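Local structure of cystathionine beta-lyases/cystathionine gamma-synthases (Corynebacterium glutamicum, 5X5H) at residues Lys204-His209 / Tyr245-Gly250; His200-Tyr205 / Gly214-Thr219; Met305-Phe310 / Arg360-Ile365; Ala316-Cys321 / Leu340-Thr345. The protein probably catalyses, with pyridoxal 5'-phosphate as cofactor, the formation of L,L-cystathionine and succinate from O-succinyl-L-homoserine and L-cysteine in methionine biosynthesis. All coordinates share one frame; numbering follows the deposited sequence.

Contact 1 (Lys204-His209 / Tyr245-Gly250); sequences KYIGGH and YLTARG. With PLP (pyridoxal-5'-phosphate), chain B.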
# COMPACT_ATOMS: atom_id res chain seq x y z
N LYS A 204 11.27 -12.60 8.70
CA LYS A 204 12.55 -12.32 9.32
C LYS A 204 13.54 -11.70 8.32
O LYS A 204 13.26 -10.62 7.86
CB LYS A 204 13.04 -13.58 10.03
CG LYS A 204 12.12 -14.37 10.89
CD LYS A 204 11.36 -13.57 11.79
CE LYS A 204 10.37 -14.43 12.75
NZ LYS A 204 10.58 -15.85 13.24
N TYR A 205 14.65 -12.33 8.00
CA TYR A 205 15.65 -11.75 7.14
C TYR A 205 15.27 -11.47 5.72
O TYR A 205 15.79 -10.46 5.13
CB TYR A 205 16.97 -12.55 7.16
CG TYR A 205 17.75 -12.58 8.45
CD1 TYR A 205 18.46 -11.51 8.81
CD2 TYR A 205 17.65 -13.66 9.31
CE1 TYR A 205 19.22 -11.54 9.99
CE2 TYR A 205 18.34 -13.66 10.50
CZ TYR A 205 19.09 -12.59 10.81
OH TYR A 205 19.85 -12.59 12.01
N ILE A 206 14.51 -12.35 5.07
CA ILE A 206 14.22 -12.15 3.66
C ILE A 206 13.48 -10.81 3.42
O ILE A 206 13.95 -9.97 2.62
CB ILE A 206 13.52 -13.37 3.07
CG1 ILE A 206 14.54 -14.46 2.89
CG2 ILE A 206 12.77 -13.05 1.79
CD1 ILE A 206 13.90 -15.82 2.61
N GLY A 207 12.39 -10.54 4.13
CA GLY A 207 11.80 -9.21 4.10
C GLY A 207 12.67 -8.15 4.65
O GLY A 207 12.82 -7.09 4.08
N GLY A 208 13.16 -8.43 5.87
CA GLY A 208 14.22 -7.62 6.48
C GLY A 208 13.89 -6.34 7.17
O GLY A 208 14.76 -5.66 7.69
N HIS A 209 12.61 -5.91 7.07
CA HIS A 209 12.17 -4.55 7.50
C HIS A 209 11.04 -4.62 8.53
O HIS A 209 10.44 -3.58 8.85
CB HIS A 209 11.90 -3.65 6.33
CG HIS A 209 13.08 -3.51 5.42
ND1 HIS A 209 13.85 -2.34 5.27
CD2 HIS A 209 13.57 -4.41 4.59
CE1 HIS A 209 14.84 -2.65 4.43
NE2 HIS A 209 14.67 -3.88 3.97
N TYR A 245 5.01 -7.96 -2.70
CA TYR A 245 5.84 -6.88 -3.25
C TYR A 245 6.83 -6.37 -2.21
O TYR A 245 8.05 -6.24 -2.52
CB TYR A 245 4.95 -5.68 -3.71
CG TYR A 245 5.83 -4.56 -4.23
CD1 TYR A 245 6.35 -4.61 -5.47
CD2 TYR A 245 6.13 -3.50 -3.41
CE1 TYR A 245 7.21 -3.68 -5.95
CE2 TYR A 245 7.04 -2.53 -3.83
CZ TYR A 245 7.60 -2.66 -5.12
OH TYR A 245 8.56 -1.72 -5.60
N LEU A 246 6.37 -6.12 -0.99
CA LEU A 246 7.24 -5.61 0.09
C LEU A 246 8.34 -6.60 0.48
O LEU A 246 9.49 -6.22 0.76
CB LEU A 246 6.47 -5.16 1.31
CG LEU A 246 5.69 -3.88 1.05
CD1 LEU A 246 4.79 -3.79 2.28
CD2 LEU A 246 6.60 -2.68 0.87
N THR A 247 7.97 -7.87 0.56
CA THR A 247 8.93 -8.93 0.82
C THR A 247 10.02 -8.92 -0.25
O THR A 247 11.24 -9.00 0.06
CB THR A 247 8.30 -10.31 0.98
OG1 THR A 247 7.28 -10.29 2.03
CG2 THR A 247 9.35 -11.40 1.27
N ALA A 248 9.61 -8.99 -1.52
CA ALA A 248 10.61 -8.96 -2.60
C ALA A 248 11.40 -7.70 -2.62
O ALA A 248 12.59 -7.74 -2.94
CB ALA A 248 9.88 -9.15 -3.91
N ARG A 249 10.81 -6.56 -2.26
CA ARG A 249 11.57 -5.32 -2.16
C ARG A 249 12.71 -5.41 -1.13
O ARG A 249 13.81 -5.05 -1.37
CB ARG A 249 10.60 -4.16 -1.84
CG ARG A 249 11.30 -2.76 -1.82
CD ARG A 249 10.33 -1.74 -1.30
NE ARG A 249 10.61 -0.38 -1.64
CZ ARG A 249 11.12 0.61 -0.88
NH1 ARG A 249 11.61 0.32 0.32
NH2 ARG A 249 11.07 1.82 -1.29
N GLY A 250 12.31 -5.94 0.04
CA GLY A 250 13.31 -6.15 1.05
C GLY A 250 14.40 -7.09 0.62
O GLY A 250 15.60 -6.92 0.96
N1 PLP B . 10.84 -20.76 12.03
C2 PLP B . 11.69 -20.00 12.67
C2A PLP B . 13.09 -20.50 12.78
C3 PLP B . 11.34 -18.74 13.05
O3 PLP B . 12.20 -17.89 13.70
C4 PLP B . 10.04 -18.25 12.84
C4A PLP B . 9.68 -16.90 13.29
C5 PLP B . 9.07 -19.14 12.30
C6 PLP B . 9.55 -20.37 11.90
C5A PLP B . 7.60 -18.79 12.14
O4P PLP B . 7.39 -17.82 11.06
P PLP B . 6.19 -16.78 11.14
O1P PLP B . 6.37 -15.98 12.42
O2P PLP B . 6.43 -16.03 9.85
O3P PLP B . 4.88 -17.57 11.11

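Contact 2 (His200-Tyr205 / Gly214-Thr219); sequences HSTTKY and GGLVVT. With PLP (pyridoxal-5'-phosphate), chain B.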
# COMPACT_ATOMS: atom_id res chain seq x y z
N HIS A 200 11.25 -21.15 4.82
CA HIS A 200 11.55 -19.88 5.40
C HIS A 200 10.37 -19.19 6.02
O HIS A 200 9.32 -19.11 5.39
CB HIS A 200 12.10 -18.85 4.32
CG HIS A 200 13.45 -19.19 3.88
ND1 HIS A 200 13.78 -19.93 2.76
CD2 HIS A 200 14.59 -18.93 4.53
CE1 HIS A 200 15.12 -20.06 2.76
NE2 HIS A 200 15.59 -19.45 3.85
N SER A 201 10.56 -18.54 7.15
CA SER A 201 9.73 -17.40 7.60
C SER A 201 10.33 -16.14 6.91
O SER A 201 11.38 -15.72 7.34
CB SER A 201 9.77 -17.25 9.05
OG SER A 201 9.15 -15.98 9.38
N THR A 202 9.72 -15.61 5.87
CA THR A 202 10.20 -14.41 5.22
C THR A 202 9.95 -13.20 6.05
O THR A 202 10.49 -12.10 5.79
CB THR A 202 9.64 -14.28 3.83
OG1 THR A 202 8.19 -14.13 3.88
CG2 THR A 202 9.90 -15.47 2.95
N THR A 203 9.13 -13.33 7.14
CA THR A 203 8.97 -12.30 8.17
C THR A 203 10.26 -11.75 8.68
O THR A 203 10.30 -10.61 9.17
CB THR A 203 8.18 -12.97 9.31
OG1 THR A 203 7.02 -13.61 8.77
CG2 THR A 203 7.72 -11.93 10.32
N LYS A 204 11.27 -12.60 8.70
CA LYS A 204 12.55 -12.32 9.32
C LYS A 204 13.54 -11.70 8.32
O LYS A 204 13.26 -10.62 7.86
CB LYS A 204 13.04 -13.58 10.03
CG LYS A 204 12.12 -14.37 10.89
CD LYS A 204 11.36 -13.57 11.79
CE LYS A 204 10.37 -14.43 12.75
NZ LYS A 204 10.58 -15.85 13.24
N TYR A 205 14.65 -12.33 8.00
CA TYR A 205 15.65 -11.75 7.14
C TYR A 205 15.27 -11.47 5.72
O TYR A 205 15.79 -10.46 5.13
CB TYR A 205 16.97 -12.55 7.16
CG TYR A 205 17.75 -12.58 8.45
CD1 TYR A 205 18.46 -11.51 8.81
CD2 TYR A 205 17.65 -13.66 9.31
CE1 TYR A 205 19.22 -11.54 9.99
CE2 TYR A 205 18.34 -13.66 10.50
CZ TYR A 205 19.09 -12.59 10.81
OH TYR A 205 19.85 -12.59 12.01
N GLY A 214 5.26 -13.48 6.41
CA GLY A 214 5.21 -14.35 5.25
C GLY A 214 6.02 -15.62 5.42
O GLY A 214 6.90 -15.69 6.28
N GLY A 215 5.70 -16.64 4.61
CA GLY A 215 6.47 -17.88 4.53
C GLY A 215 6.71 -18.32 3.15
O GLY A 215 6.05 -17.80 2.20
N LEU A 216 7.66 -19.23 2.94
CA LEU A 216 7.95 -19.69 1.63
C LEU A 216 8.59 -21.04 1.70
O LEU A 216 9.38 -21.30 2.62
CB LEU A 216 8.80 -18.67 0.92
CG LEU A 216 8.63 -18.47 -0.63
CD1 LEU A 216 8.86 -17.07 -1.02
CD2 LEU A 216 9.45 -19.47 -1.44
N VAL A 217 8.28 -21.93 0.77
CA VAL A 217 8.83 -23.28 0.65
C VAL A 217 9.46 -23.42 -0.68
O VAL A 217 8.82 -23.05 -1.70
CB VAL A 217 7.79 -24.34 0.85
CG1 VAL A 217 8.42 -25.74 0.75
CG2 VAL A 217 7.07 -24.20 2.16
N VAL A 218 10.70 -23.95 -0.73
CA VAL A 218 11.37 -24.20 -1.96
C VAL A 218 11.78 -25.69 -2.10
O VAL A 218 11.99 -26.39 -1.07
CB VAL A 218 12.57 -23.33 -2.22
CG1 VAL A 218 12.22 -21.82 -2.22
CG2 VAL A 218 13.63 -23.59 -1.21
N THR A 219 11.86 -26.17 -3.34
CA THR A 219 12.21 -27.56 -3.63
C THR A 219 12.68 -27.69 -5.04
O THR A 219 12.38 -26.86 -5.85
CB THR A 219 10.97 -28.37 -3.36
OG1 THR A 219 11.24 -29.83 -3.50
CG2 THR A 219 9.80 -28.13 -4.24
N1 PLP B . 10.84 -20.76 12.03
C2 PLP B . 11.69 -20.00 12.67
C2A PLP B . 13.09 -20.50 12.78
C3 PLP B . 11.34 -18.74 13.05
O3 PLP B . 12.20 -17.89 13.70
C4 PLP B . 10.04 -18.25 12.84
C4A PLP B . 9.68 -16.90 13.29
C5 PLP B . 9.07 -19.14 12.30
C6 PLP B . 9.55 -20.37 11.90
C5A PLP B . 7.60 -18.79 12.14
O4P PLP B . 7.39 -17.82 11.06
P PLP B . 6.19 -16.78 11.14
O1P PLP B . 6.37 -15.98 12.42
O2P PLP B . 6.43 -16.03 9.85
O3P PLP B . 4.88 -17.57 11.11
O HOH W 1 6.59 -14.82 1.66

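Contact 3 (Met305-Phe310 / Arg360-Ile365); sequences MISVRF and RDLVRI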
# COMPACT_ATOMS: atom_id res chain seq x y z
N MET A 305 22.43 -13.56 14.66
CA MET A 305 21.78 -13.88 15.94
C MET A 305 22.84 -14.27 16.95
O MET A 305 23.81 -14.93 16.65
CB MET A 305 20.83 -15.02 15.75
CG MET A 305 19.64 -14.74 14.83
SD MET A 305 18.63 -13.37 15.21
CE MET A 305 18.02 -13.89 16.82
N ILE A 306 22.63 -13.81 18.17
CA ILE A 306 23.52 -14.25 19.33
C ILE A 306 22.56 -14.53 20.47
O ILE A 306 21.66 -13.74 20.78
CB ILE A 306 24.38 -13.09 19.75
CG1 ILE A 306 25.27 -12.57 18.62
CG2 ILE A 306 25.26 -13.50 20.98
CD1 ILE A 306 26.05 -11.32 18.95
N SER A 307 22.80 -15.60 21.20
CA SER A 307 22.17 -15.80 22.50
C SER A 307 23.19 -15.79 23.61
O SER A 307 24.35 -16.09 23.34
CB SER A 307 21.32 -17.06 22.52
OG SER A 307 20.11 -16.84 21.74
N VAL A 308 22.76 -15.39 24.74
CA VAL A 308 23.67 -15.10 25.89
C VAL A 308 23.00 -15.68 27.12
O VAL A 308 21.87 -15.40 27.37
CB VAL A 308 23.83 -13.63 26.04
CG1 VAL A 308 24.87 -13.30 27.12
CG2 VAL A 308 24.24 -12.96 24.72
N ARG A 309 23.80 -16.40 27.92
CA ARG A 309 23.35 -16.86 29.23
C ARG A 309 24.08 -16.09 30.29
O ARG A 309 25.30 -16.01 30.24
CB ARG A 309 23.57 -18.34 29.38
CG ARG A 309 22.80 -19.22 28.40
CD ARG A 309 22.81 -20.73 28.54
NE ARG A 309 22.25 -21.05 29.85
CZ ARG A 309 22.30 -22.23 30.43
NH1 ARG A 309 22.71 -23.25 29.76
NH2 ARG A 309 21.81 -22.31 31.66
N PHE A 310 23.35 -15.52 31.26
CA PHE A 310 23.82 -14.64 32.27
C PHE A 310 24.18 -15.39 33.61
O PHE A 310 23.40 -16.19 34.07
CB PHE A 310 22.81 -13.58 32.55
CG PHE A 310 22.77 -12.53 31.47
CD1 PHE A 310 22.02 -12.69 30.35
CD2 PHE A 310 23.56 -11.42 31.57
CE1 PHE A 310 22.09 -11.76 29.29
CE2 PHE A 310 23.57 -10.47 30.53
CZ PHE A 310 22.77 -10.62 29.40
N ARG A 360 16.09 -20.08 31.68
CA ARG A 360 15.62 -18.79 32.08
C ARG A 360 16.66 -17.69 32.21
O ARG A 360 16.36 -16.49 32.34
CB ARG A 360 14.84 -18.93 33.42
CG ARG A 360 13.57 -19.78 33.26
CD ARG A 360 12.80 -19.67 34.58
NE ARG A 360 13.51 -20.62 35.40
CZ ARG A 360 14.31 -20.44 36.46
NH1 ARG A 360 14.86 -21.55 36.97
NH2 ARG A 360 14.62 -19.26 36.98
N ASP A 361 17.95 -18.08 32.13
CA ASP A 361 18.99 -17.14 32.17
C ASP A 361 19.44 -16.64 30.76
O ASP A 361 20.43 -15.91 30.69
CB ASP A 361 20.24 -17.75 32.87
CG ASP A 361 20.83 -18.89 32.23
OD1 ASP A 361 20.57 -19.22 31.10
OD2 ASP A 361 21.70 -19.67 32.89
N LEU A 362 18.66 -17.02 29.74
CA LEU A 362 19.04 -16.86 28.31
C LEU A 362 18.32 -15.66 27.68
O LEU A 362 17.12 -15.50 27.87
CB LEU A 362 18.86 -18.10 27.53
CG LEU A 362 19.39 -18.09 26.07
CD1 LEU A 362 19.78 -19.40 25.60
CD2 LEU A 362 18.28 -17.51 25.14
N VAL A 363 19.11 -14.81 27.03
CA VAL A 363 18.58 -13.69 26.19
C VAL A 363 19.02 -13.93 24.77
O VAL A 363 20.14 -14.33 24.50
CB VAL A 363 19.12 -12.35 26.68
CG1 VAL A 363 18.76 -11.18 25.71
CG2 VAL A 363 18.58 -12.05 28.07
N ARG A 364 18.04 -13.73 23.83
CA ARG A 364 18.30 -13.90 22.40
C ARG A 364 18.33 -12.51 21.80
O ARG A 364 17.46 -11.66 22.05
CB ARG A 364 17.22 -14.70 21.74
CG ARG A 364 17.43 -15.00 20.26
CD ARG A 364 16.22 -15.58 19.56
NE ARG A 364 15.31 -14.50 19.26
CZ ARG A 364 14.06 -14.70 18.90
NH1 ARG A 364 13.60 -15.88 18.67
NH2 ARG A 364 13.31 -13.71 18.62
N ILE A 365 19.43 -12.25 21.06
CA ILE A 365 19.63 -10.94 20.45
C ILE A 365 19.71 -11.07 18.97
O ILE A 365 20.44 -11.89 18.41
CB ILE A 365 20.93 -10.25 20.92
CG1 ILE A 365 21.01 -10.29 22.49
CG2 ILE A 365 21.00 -8.85 20.44
CD1 ILE A 365 22.38 -9.80 22.98

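Contact 4 (Ala316-Cys321 / Leu340-Thr345); sequences AAKKFC and LEHPAT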
# COMPACT_ATOMS: atom_id res chain seq x y z
N ALA A 316 19.19 -11.39 36.15
CA ALA A 316 20.15 -10.66 35.32
C ALA A 316 19.72 -10.62 33.87
O ALA A 316 19.82 -9.50 33.30
CB ALA A 316 21.53 -11.29 35.38
N ALA A 317 19.24 -11.75 33.37
CA ALA A 317 18.72 -11.84 31.94
C ALA A 317 17.60 -10.80 31.74
O ALA A 317 17.64 -10.02 30.78
CB ALA A 317 18.28 -13.17 31.63
N LYS A 318 16.64 -10.71 32.66
CA LYS A 318 15.56 -9.78 32.53
C LYS A 318 15.94 -8.38 32.70
O LYS A 318 15.44 -7.48 32.00
CB LYS A 318 14.38 -10.16 33.44
CG LYS A 318 13.77 -11.44 33.09
CD LYS A 318 12.61 -11.71 34.08
CE LYS A 318 11.36 -11.11 33.50
NZ LYS A 318 10.15 -11.45 34.38
N LYS A 319 16.87 -8.08 33.63
CA LYS A 319 17.34 -6.71 33.80
C LYS A 319 18.12 -6.21 32.52
O LYS A 319 18.02 -5.01 32.14
CB LYS A 319 18.25 -6.63 35.06
CG LYS A 319 18.78 -5.25 35.37
CD LYS A 319 17.66 -4.23 35.53
CE LYS A 319 18.08 -2.83 36.00
NZ LYS A 319 19.26 -2.71 36.95
N PHE A 320 18.88 -7.17 31.94
CA PHE A 320 19.61 -6.83 30.67
C PHE A 320 18.55 -6.44 29.60
O PHE A 320 18.73 -5.43 28.93
CB PHE A 320 20.44 -7.93 30.23
CG PHE A 320 21.24 -7.61 28.98
CD1 PHE A 320 22.38 -6.82 29.04
CD2 PHE A 320 20.79 -8.10 27.78
CE1 PHE A 320 23.16 -6.60 27.85
CE2 PHE A 320 21.53 -7.86 26.61
CZ PHE A 320 22.68 -7.08 26.64
N CYS A 321 17.49 -7.23 29.56
CA CYS A 321 16.40 -6.94 28.63
C CYS A 321 15.81 -5.56 28.77
O CYS A 321 15.42 -4.94 27.72
CB CYS A 321 15.34 -8.05 28.65
SG CYS A 321 15.78 -9.56 27.93
N LEU A 340 15.94 -7.57 21.08
CA LEU A 340 16.28 -8.66 22.02
C LEU A 340 15.02 -9.17 22.76
O LEU A 340 14.04 -8.45 22.81
CB LEU A 340 17.42 -8.33 23.01
CG LEU A 340 17.06 -7.43 24.17
CD1 LEU A 340 18.36 -7.19 24.99
CD2 LEU A 340 16.49 -6.12 23.97
N GLU A 341 15.13 -10.39 23.26
CA GLU A 341 13.99 -10.96 23.99
C GLU A 341 14.49 -12.01 24.96
O GLU A 341 15.62 -12.40 24.95
CB GLU A 341 12.98 -11.55 23.03
CG GLU A 341 13.49 -12.76 22.26
CD GLU A 341 12.64 -14.02 22.30
OE1 GLU A 341 11.63 -14.05 22.93
OE2 GLU A 341 13.01 -15.00 21.61
N HIS A 342 13.61 -12.38 25.85
CA HIS A 342 13.82 -13.46 26.88
C HIS A 342 13.03 -14.73 26.47
O HIS A 342 11.76 -14.75 26.69
CB HIS A 342 13.35 -12.90 28.14
CG HIS A 342 13.58 -13.81 29.32
ND1 HIS A 342 12.53 -14.29 30.11
CD2 HIS A 342 14.74 -14.28 29.85
CE1 HIS A 342 13.07 -15.03 31.08
NE2 HIS A 342 14.40 -15.07 30.93
N PRO A 343 13.51 -15.70 25.73
CA PRO A 343 12.65 -16.80 25.14
C PRO A 343 11.82 -17.57 26.08
O PRO A 343 10.67 -17.88 25.72
CB PRO A 343 13.60 -17.66 24.31
CG PRO A 343 14.77 -16.75 24.05
CD PRO A 343 14.86 -15.79 25.20
N ALA A 344 12.28 -17.75 27.29
CA ALA A 344 11.49 -18.59 28.25
C ALA A 344 10.14 -18.00 28.53
O ALA A 344 9.19 -18.80 28.76
CB ALA A 344 12.31 -18.74 29.52
N THR A 345 10.02 -16.66 28.49
CA THR A 345 8.73 -16.00 28.81
C THR A 345 8.08 -15.46 27.55
O THR A 345 6.93 -15.01 27.59
CB THR A 345 8.94 -14.90 29.91
OG1 THR A 345 9.87 -13.94 29.42
CG2 THR A 345 9.46 -15.51 31.25

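Contact 1 (Lys204-His209 / Tyr245-Gly250)
Gly207 and Gly250 bring two backbones together with no side chain between them: Gly250 CA lies 3.2 Å from Gly207 O, and the angle of 154° at its hydrogen identifies a CA-H...O contact. One turn earlier on the helix, Gly207 CA is 4.4 Å from Thr247 CA. Beside this glycine seam the branch methyls Ile206 CG2 and Thr247 CG2 meet at 3.8 Å, and the ring of His209 leans obliquely on Gly250. No hydrogen bond joins the two segments. Gly208 N closes the turn 204-209 by donating to Lys204 O at 3.0 Å.

Lys204 does not touch helix 241-251; the contact holds the turn from which it reaches PLP. After CB its chain bends at chi2 (-47°), runs extended through chi3 and bends again at chi4 (30°), which sets NZ against the pyridoxal. Lys204 CD is 4.0 Å from PLP C4A and CE 2.6 Å, as expected across the NZ link. NZ is covalently joined to PLP C4A at 1.4 Å, consistent with an internal aldimine. NZ also makes a weak hydrogen bond to PLP O3 at 2.6 Å.

Segment 204-209, in the loop between strands 197-201 and 215-219, wedges against helix 241-251. Arg257 of helix 254-273 binds both Tyr205 O and Gly250 O, while Leu63 of helix 58-70 packs on Thr247. Arg249 of helix 241-251 forms a salt bridge with Asp211 of the second subunit.

Contact 2 (His200-Tyr205 / Gly214-Thr219)
Gly214 opens its segment by donating N-H to Thr203 OG1 at 2.9 Å, a nearly straight bond of 163°. The same hydroxyl donates its own proton to PLP O2P at 2.7 Å. Gly214 O accepts two weak bonds where the first segment curls away from the sheet, from Thr202 N at 2.9 Å and from the more distant Thr203 N.

Gly215 faces Ser201 as an antiparallel non-hydrogen-bonded pair, and its CA approaches His200 O to 3.2 Å in a CA-H...O contact. Gly215 O receives a hydrogen from a water that also lies 2.8 Å from Thr202 OG1. The torsion of Thr202 (chi1 64°) sets OG1 between its backbone N and carbonyl carbon, leaving CG2 to touch Leu216 CB at 3.9 Å.

Leu216 pairs with His200 through two backbone bonds, of which His200 N to Leu216 O is 2.9 Å long and straight at 165°. From Val217 onward the strand continues between strands 75-79 and 197-201, with Val218 bonded to Val198.

Ser201 OG also donates to PLP O2P, at 2.8 Å, so two hydroxyls grip one phosphate oxygen just before the cofactor-bearing Lys204, a placement familiar from fold-type I PLP enzymes. Gly82 N and Met83 N of the same chain, and Tyr52 and Arg54 of the third subunit, also hydrogen-bond to the cofactor. The two hydroxyls on O2P would be expected to help offset the phosphate's negative charge.

Contact 3 (Met305-Phe310 / Arg360-Ile365)
Asp361 and Arg309 meet through two unlike torsions: chi1 of 62° sets the Asp361 carboxylate between its backbone N and carbonyl carbon, and a bend at chi3 (60°) in an otherwise extended Arg309 turns the guanidinium side-on to it. Arg309 NE then reaches Asp361 OD1 at 2.8 Å on its syn lone pair, and Arg309 NH2 reaches Asp361 OD2 at 2.9 Å. The two planes stand 47° apart, so this two-nitrogen salt bridge is twisted rather than coplanar. Asp361 holds the strand end by its backbone too, with Phe310 N donating to Asp361 O at 3.0 Å.

The antiparallel register is fixed by reciprocal backbone bonds in the pairs Val308-Val363 and Ile306-Ile365, the bond from Ile365 N to Ile306 O being 2.7 Å. Ile306, Val308, Val363 and Ile365 share one face, beside which Phe310 CE1 lies 3.7 Å from Val363 CG2. The other face carries Ser307, Arg309, Leu362 and Arg364. There Ser307 OG touches Arg364 CG at 3.6 Å, although its hydrogen bond is to Pro155 O. Met305, bent at its second and third torsions, brings CE to 3.7 Å from Arg364 CG and lies obliquely to the guanidinium, whose NH1 bonds Asn154, a PLP-binding residue, and forms a salt bridge with Glu341. The strand pair thus places Arg364 beside the cofactor pocket, its side chain about 6 Å from PLP at the nearest atoms.

Strands 305-310 and 362-366 lie inside the five-stranded sheet, flanked by 278-282 and 339-341. Helix 254-273 packs on Ile306 and Val308, and helix 313-323 on Phe310 and Val363, so both helices lie on the face opposite Arg364.

Contact 4 (Ala316-Cys321 / Leu340-Thr345)
Ala317, Lys318, Phe320 and Cys321 pack helix 313-323 against Leu340 and His342, at the end of strand 339-341 and in the loop that follows. This is a helix-on-sheet contact made by side chains, and no hydrogen bond crosses it.

With His342 CG anti to the backbone N (chi1 -176°), its ring extends toward the helix, where Lys318 CG stands over one face, 4.2 Å from the ring centroid and only 7° off the normal. This is a CH-pi contact, made by the aliphatic part of the lysine. Ala317 CB approaches obliquely, 4.1 Å from His342 CD2. The ring's rotation is fixed from both nitrogens: His342 ND1 and Thr345 OG1 share a straight hydrogen bond of 2.8 Å, and NE2 bonds Arg360 O.

Cys321 SG rests 4.1 Å from His342 CB. Leu340 CG sits between its backbone N and carbonyl carbon (chi1 76°); from there Leu340 CD1 lies 3.6 Å from Phe320 CE2, and Leu340 CD2 lies 4.1 Å from Cys321 O. Glu341 points its CB the other way, and its carboxylate bonds Thr347 and forms a salt bridge with Arg364. Pro43 of the third subunit packs on Lys318, Cys321, His342 and Thr345.

Helix 313-323 links the parallel strands 305-310 and 328-329, with strands 362-366 and 339-341 lying between them in the sheet. That is the beta-alpha-beta crossover of a layered alpha/beta domain, here in the C-terminal part of a fold-type I PLP enzyme.

Overall arrangement
All four contacts are largely buried, with partly exposed residues, among them Asp361 and Arg309 of contact 3 and Lys318 of contact 4. Contacts 1 and 2 both lie beside the cofactor through Lys204, but only contact 2 has PLP ligands among its touching residues. Contact 2 is polar, built from strand pairing and hydroxyls, whereas contact 1 rests on glycine backbones and a few methyls. Contact 3 lies within the five-stranded sheet, joined by backbone bonds and a salt bridge; contact 4, about 7 Å away between centres, packs a helix on that sheet by apolar packing and a CH-pi contact. Tyr205 OH, 3.5 Å from Met305 SD, connects the two regions.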